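Side-chain contacts in general secretion pathway protein L (Vibrio parahaemolyticus, PDB 2W7V), which forms a dimer through its periplasmic domain and probably serves as an inner-membrane assembly component of the type II secretion machinery: residues 12-17 and 32-37; 22-27 and 57-62. All blocks are in the same frame, centred on the assembly; numbering follows the deposited sequence. Where two conformers were deposited one is given.

Interaction 1 (12-17 and 32-37); sequences SWLAAL and FKYDGQ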
loop_
_atom_site.group_PDB
_atom_site.type_symbol
_atom_site.label_atom_id
_atom_site.label_comp_id
_atom_site.label_asym_id
_atom_site.label_seq_id
_atom_site.Cartn_x
_atom_site.Cartn_y
_atom_site.Cartn_z
ATOM N N SER A 12 -8.859 3.629 3.362
ATOM C CA SER A 12 -9.377 4.678 2.505
ATOM C C SER A 12 -8.377 5.804 2.256
ATOM O O SER A 12 -8.161 6.171 1.085
ATOM C CB SER A 12 -10.678 5.233 3.078
ATOM O OG SER A 12 -11.653 4.197 3.180
ATOM N N TRP A 13 -7.753 6.312 3.329
ATOM C CA TRP A 13 -6.902 7.510 3.260
ATOM C C TRP A 13 -5.526 7.198 2.661
ATOM O O TRP A 13 -4.864 8.074 2.124
ATOM C CB TRP A 13 -6.703 8.169 4.652
ATOM C CG TRP A 13 -7.961 8.420 5.491
ATOM C CD1 TRP A 13 -9.224 8.685 5.045
ATOM C CD2 TRP A 13 -8.030 8.465 6.927
ATOM N NE1 TRP A 13 -10.081 8.873 6.114
ATOM C CE2 TRP A 13 -9.368 8.743 7.275
ATOM C CE3 TRP A 13 -7.083 8.299 7.952
ATOM C CZ2 TRP A 13 -9.784 8.846 8.596
ATOM C CZ3 TRP A 13 -7.493 8.405 9.255
ATOM C CH2 TRP A 13 -8.835 8.676 9.574
ATOM N N LEU A 14 -5.093 5.968 2.797
ATOM C CA LEU A 14 -3.928 5.502 2.085
ATOM C C LEU A 14 -3.928 5.858 0.558
ATOM O O LEU A 14 -2.878 5.997 -0.072
ATOM C CB LEU A 14 -3.883 3.984 2.326
ATOM C CG LEU A 14 -3.072 3.046 1.466
ATOM C CD1 LEU A 14 -2.756 1.794 2.288
ATOM C CD2 LEU A 14 -3.849 2.760 0.213
ATOM N N ALA A 15 -5.114 5.966 -0.037
ATOM C CA ALA A 15 -5.285 6.361 -1.457
ATOM C C ALA A 15 -4.685 7.759 -1.812
ATOM O O ALA A 15 -4.368 8.031 -2.980
ATOM C CB ALA A 15 -6.763 6.323 -1.811
ATOM N N ALA A 16 -4.568 8.626 -0.797
ATOM C CA ALA A 16 -3.985 9.963 -0.901
ATOM C C ALA A 16 -2.439 9.989 -0.806
ATOM O O ALA A 16 -1.835 11.016 -1.023
ATOM C CB ALA A 16 -4.580 10.861 0.174
ATOM N N LEU A 17 -1.807 8.885 -0.454
ATOM C CA LEU A 17 -0.384 8.876 -0.192
ATOM C C LEU A 17 0.502 8.931 -1.451
ATOM O O LEU A 17 1.514 9.636 -1.458
ATOM C CB LEU A 17 -0.012 7.686 0.705
ATOM C CG LEU A 17 -0.413 7.795 2.191
ATOM C CD1 LEU A 17 -0.105 6.484 2.928
ATOM C CD2 LEU A 17 0.270 8.983 2.900
ATOM N N PHE A 32 5.949 0.170 0.380
ATOM C CA PHE A 32 5.079 0.514 1.466
ATOM C C PHE A 32 4.084 -0.550 1.799
ATOM O O PHE A 32 3.567 -1.231 0.910
ATOM C CB PHE A 32 4.426 1.858 1.234
ATOM C CG PHE A 32 3.203 1.817 0.430
ATOM C CD1 PHE A 32 3.184 2.374 -0.804
ATOM C CD2 PHE A 32 2.044 1.313 0.970
ATOM C CE1 PHE A 32 2.020 2.350 -1.575
ATOM C CE2 PHE A 32 0.903 1.275 0.275
ATOM C CZ PHE A 32 0.861 1.781 -1.036
ATOM N N LYS A 33 3.805 -0.664 3.095
ATOM C CA LYS A 33 2.932 -1.703 3.595
ATOM C C LYS A 33 1.839 -1.167 4.448
ATOM O O LYS A 33 2.118 -0.500 5.401
ATOM C CB LYS A 33 3.724 -2.695 4.439
ATOM C CG LYS A 33 2.867 -3.882 4.912
ATOM C CD LYS A 33 3.650 -5.102 5.149
ATOM C CE LYS A 33 2.761 -6.344 5.234
ATOM N NZ LYS A 33 3.632 -7.594 4.967
ATOM N N TYR A 34 0.604 -1.506 4.115
ATOM C CA TYR A 34 -0.567 -1.388 4.987
ATOM C C TYR A 34 -0.813 -2.670 5.780
ATOM O O TYR A 34 -0.844 -3.789 5.199
ATOM C CB TYR A 34 -1.809 -1.083 4.156
ATOM C CG TYR A 34 -3.130 -1.174 4.880
ATOM C CD1 TYR A 34 -3.577 -0.152 5.726
ATOM C CD2 TYR A 34 -3.966 -2.273 4.691
ATOM C CE1 TYR A 34 -4.825 -0.254 6.381
ATOM C CE2 TYR A 34 -5.159 -2.380 5.322
ATOM C CZ TYR A 34 -5.598 -1.386 6.166
ATOM O OH TYR A 34 -6.825 -1.584 6.766
ATOM N N ASP A 35 -1.012 -2.485 7.090
ATOM C CA ASP A 35 -1.348 -3.553 8.035
ATOM C C ASP A 35 -2.711 -3.166 8.639
ATOM O O ASP A 35 -2.814 -2.251 9.456
ATOM C CB ASP A 35 -0.228 -3.664 9.089
ATOM C CG ASP A 35 -0.545 -4.596 10.228
ATOM O OD1 ASP A 35 -1.560 -5.317 10.235
ATOM O OD2 ASP A 35 0.280 -4.620 11.151
ATOM N N GLY A 36 -3.760 -3.846 8.204
ATOM C CA GLY A 36 -5.111 -3.500 8.608
ATOM C C GLY A 36 -5.396 -3.767 10.064
ATOM O O GLY A 36 -6.232 -3.098 10.677
ATOM N N GLN A 37 -4.653 -4.699 10.645
ATOM C CA GLN A 37 -4.899 -5.121 12.008
ATOM C C GLN A 37 -4.367 -4.040 12.931
ATOM O O GLN A 37 -5.030 -3.664 13.904
ATOM C CB GLN A 37 -4.262 -6.496 12.263
ATOM C CG GLN A 37 -4.243 -7.365 10.980
ATOM C CD GLN A 37 -4.725 -8.782 11.160
ATOM O OE1 GLN A 37 -5.545 -9.093 12.037
ATOM N NE2 GLN A 37 -4.241 -9.655 10.290
#

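Interaction 2 (22-27 and 57-62); sequences GQVKDL and RVKLAE. With EDO (1,2-ethanediol), chain C.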
loop_
_atom_site.group_PDB
_atom_site.type_symbol
_atom_site.label_atom_id
_atom_site.label_comp_id
_atom_site.label_asym_id
_atom_site.label_seq_id
_atom_site.Cartn_x
_atom_site.Cartn_y
_atom_site.Cartn_z
ATOM N N GLY A 22 4.163 12.051 -4.031
ATOM C CA GLY A 22 4.452 12.525 -5.366
ATOM C C GLY A 22 4.781 13.995 -5.449
ATOM O O GLY A 22 5.523 14.362 -6.319
ATOM N N GLN A 23 4.246 14.831 -4.551
ATOM C CA GLN A 23 4.547 16.274 -4.537
ATOM C C GLN A 23 5.995 16.569 -4.122
ATOM O O GLN A 23 6.462 17.673 -4.332
ATOM C CB GLN A 23 3.648 17.048 -3.551
ATOM C CG GLN A 23 2.136 16.909 -3.700
ATOM C CD GLN A 23 1.342 17.527 -2.520
ATOM O OE1 GLN A 23 0.415 16.907 -1.993
ATOM N NE2 GLN A 23 1.690 18.756 -2.128
ATOM N N VAL A 24 6.671 15.608 -3.483
ATOM C CA VAL A 24 8.008 15.811 -2.916
ATOM C C VAL A 24 9.056 15.430 -3.956
ATOM O O VAL A 24 9.147 14.265 -4.335
ATOM C CB VAL A 24 8.216 14.944 -1.601
ATOM C CG1 VAL A 24 9.607 15.080 -1.088
ATOM C CG2 VAL A 24 7.185 15.326 -0.504
ATOM N N LYS A 25 9.806 16.425 -4.450
ATOM C CA LYS A 25 10.928 16.215 -5.380
ATOM C C LYS A 25 12.015 15.312 -4.755
ATOM O O LYS A 25 12.341 15.442 -3.581
ATOM C CB LYS A 25 11.559 17.572 -5.747
ATOM C CG LYS A 25 10.560 18.558 -6.370
ATOM C CD LYS A 25 11.181 19.885 -6.866
ATOM C CE LYS A 25 10.097 20.800 -7.449
ATOM N NZ LYS A 25 10.613 22.131 -7.957
ATOM N N ASP A 26 12.598 14.430 -5.551
ATOM C CA ASP A 26 13.786 13.714 -5.131
ATOM C C ASP A 26 13.417 12.789 -3.942
ATOM O O ASP A 26 14.222 12.576 -3.031
ATOM C CB ASP A 26 14.902 14.733 -4.791
ATOM C CG ASP A 26 16.297 14.089 -4.614
ATOM O OD1 ASP A 26 16.455 12.890 -4.915
ATOM O OD2 ASP A 26 17.244 14.798 -4.175
ATOM N N LEU A 27 12.181 12.274 -3.949
ATOM C CA LEU A 27 11.769 11.254 -2.996
ATOM C C LEU A 27 11.221 10.029 -3.712
ATOM O O LEU A 27 10.135 10.065 -4.220
ATOM C CB LEU A 27 10.702 11.773 -2.005
ATOM C CG LEU A 27 10.450 10.903 -0.757
ATOM C CD1 LEU A 27 11.643 10.848 0.177
ATOM C CD2 LEU A 27 9.200 11.311 0.030
ATOM N N ARG A 57 7.737 14.374 5.753
ATOM C CA ARG A 57 7.205 14.285 7.109
ATOM C C ARG A 57 6.191 15.355 7.382
ATOM O O ARG A 57 5.156 15.061 7.932
ATOM C CB ARG A 57 8.273 14.383 8.176
ATOM C CG ARG A 57 7.766 13.947 9.593
ATOM C CD ARG A 57 8.529 14.617 10.715
ATOM N NE ARG A 57 9.890 14.673 10.257
ATOM C CZ ARG A 57 10.646 15.747 10.111
ATOM N NH1 ARG A 57 10.307 16.953 10.533
ATOM N NH2 ARG A 57 11.821 15.547 9.574
ATOM N N VAL A 58 6.500 16.598 7.017
ATOM C CA VAL A 58 5.635 17.723 7.288
ATOM C C VAL A 58 4.307 17.580 6.543
ATOM O O VAL A 58 3.255 17.846 7.096
ATOM C CB VAL A 58 6.306 19.073 6.888
ATOM C CG1 VAL A 58 5.256 20.175 6.782
ATOM C CG2 VAL A 58 7.460 19.444 7.883
ATOM N N LYS A 59 4.354 17.166 5.291
ATOM C CA LYS A 59 3.139 16.922 4.543
ATOM C C LYS A 59 2.289 15.765 5.097
ATOM O O LYS A 59 1.078 15.868 5.199
ATOM C CB LYS A 59 3.477 16.635 3.091
ATOM C CG LYS A 59 4.087 17.794 2.329
ATOM C CD LYS A 59 4.002 17.507 0.813
ATOM C CE LYS A 59 4.788 18.494 -0.056
ATOM N NZ LYS A 59 4.018 19.717 -0.322
ATOM N N LEU A 60 2.917 14.652 5.427
ATOM C CA LEU A 60 2.208 13.524 6.004
ATOM C C LEU A 60 1.570 13.887 7.358
ATOM O O LEU A 60 0.481 13.448 7.676
ATOM C CB LEU A 60 3.159 12.317 6.173
ATOM C CG LEU A 60 3.708 11.778 4.841
ATOM C CD1 LEU A 60 4.812 10.738 5.142
ATOM C CD2 LEU A 60 2.628 11.227 3.946
ATOM N N ALA A 61 2.246 14.728 8.123
ATOM C CA ALA A 61 1.814 15.132 9.483
ATOM C C ALA A 61 0.486 15.928 9.499
ATOM O O ALA A 61 -0.186 16.003 10.540
ATOM C CB ALA A 61 2.918 15.959 10.124
ATOM N N GLU A 62 0.114 16.519 8.361
ATOM C CA GLU A 62 -1.130 17.271 8.256
ATOM C C GLU A 62 -2.361 16.401 8.460
ATOM O O GLU A 62 -3.363 16.864 9.000
ATOM C CB GLU A 62 -1.220 17.969 6.891
ATOM C CG GLU A 62 -0.095 18.977 6.646
ATOM C CD GLU A 62 -0.188 19.708 5.311
ATOM O OE1 GLU A 62 -1.139 19.443 4.531
ATOM O OE2 GLU A 62 0.702 20.561 5.060
HETATM C C1 EDO C . 8.844 12.605 -6.719
HETATM O O1 EDO C . 7.866 13.582 -7.006
HETATM C C2 EDO C . 8.104 11.420 -6.117
HETATM O O2 EDO C . 7.904 11.513 -4.715
#

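Interaction 1 (12-17 and 32-37)
Leu14, in the helical segment 12-17, reaches strand 28-35 with a single methyl group, and the whole contact turns on that atom. Its CD1 lies 3.6 Å from CB of Tyr34 and 4.2 Å from CE2 of Phe32, so one branch of the leucine rests against two aromatic side chains two residues apart on the strand. With CG opposite the backbone N (chi1 162°), the side chain is carried toward the strand, and the second torsion (156°) brings CD1, not CD2, to it. Both rings take the methyl obliquely. Leu14 and Tyr34 run roughly perpendicular to each other, and the methyl sits by the root of the tyrosine, where CG is 4.0 Å from Leu14 CD1, rather than by its hydroxyl. That far end is held elsewhere: Tyr34 OH is hydrogen-bonded to the carbonyl of Asp7, while the backbone N of Gly36 lies 3.5 Å above one face of the tyrosine ring. Just beyond, the strand ends in an Asx turn, in which Gln37 N donates to Asp35 OD1 at 3.2 Å, from above the carboxylate plane.

No hydrogen bond crosses between the two segments; the attachment is apolar and buried. Phe32 also meets Phe32 of the second subunit, and Leu14 packs on that same phenylalanine of the partner chain. Residues 32-34 pair there in an antiparallel ladder. The arrangement is helix-on-sheet packing at an edge strand, placed where the beta sheet continues from one subunit of the dimer into the other.

Interaction 2 (22-27 and 57-62)
Lys59 leans from helix 51-61 across the loop that follows helix 17-22, and its aliphatic stem supplies the apolar part of the contact. CE lies 4.0 Å from CG2 of Val24, the two side chains passing each other in opposite directions, and the same Lys59 CE stands 4.0 Å from CB of Gln23. Val24 is buried, touching Pro52 and Gln55 on the same helix.

The polar part lies nearer the surface. The lysine runs extended until a bend at its last torsion (chi4 -83°) turns the ammonium aside, bringing it to the end of the Gln23 side chain. Gln23 is exposed and Lys59 partly so.

Backbone shape and a bound small molecule complete the contact. Residues 24-27 form a type II beta turn, with Asp26 at its third position in a left-handed conformation (phi 66°, psi 33°). An ethanediol, probably from the crystallisation liquor, sits against this loop, its O1 donating to the carbonyl O of Gly22 at 2.6 Å. This is plain structural packing of a helix-to-strand connection, closed by a beta turn, against the side of a neighbouring helix in an alpha+beta domain, whose topology is consistent with a circularly permuted ferredoxin-like fold.

How the interactions relate
Interaction 1 joins a helical segment to the antiparallel sheet of a small alpha+beta domain; interaction 2 joins the loop after helix 17-22 to helix 51-61, within the layer that covers that sheet. Along the chain their segments alternate: 12-17, 22-27, 32-37, then 57-62, so helix 17-22 and the turn after it lead from one contact to the other. The centres are about 16 Å apart, yet the two meet directly, with Leu17 CD2 of interaction 1 packed 3.4 Å from Leu60 CD2 of interaction 2. Both leucines also touch Leu84 on strand 78-86. This packing links the contact at the dimer interface to one that no other protein chain of the assembly touches.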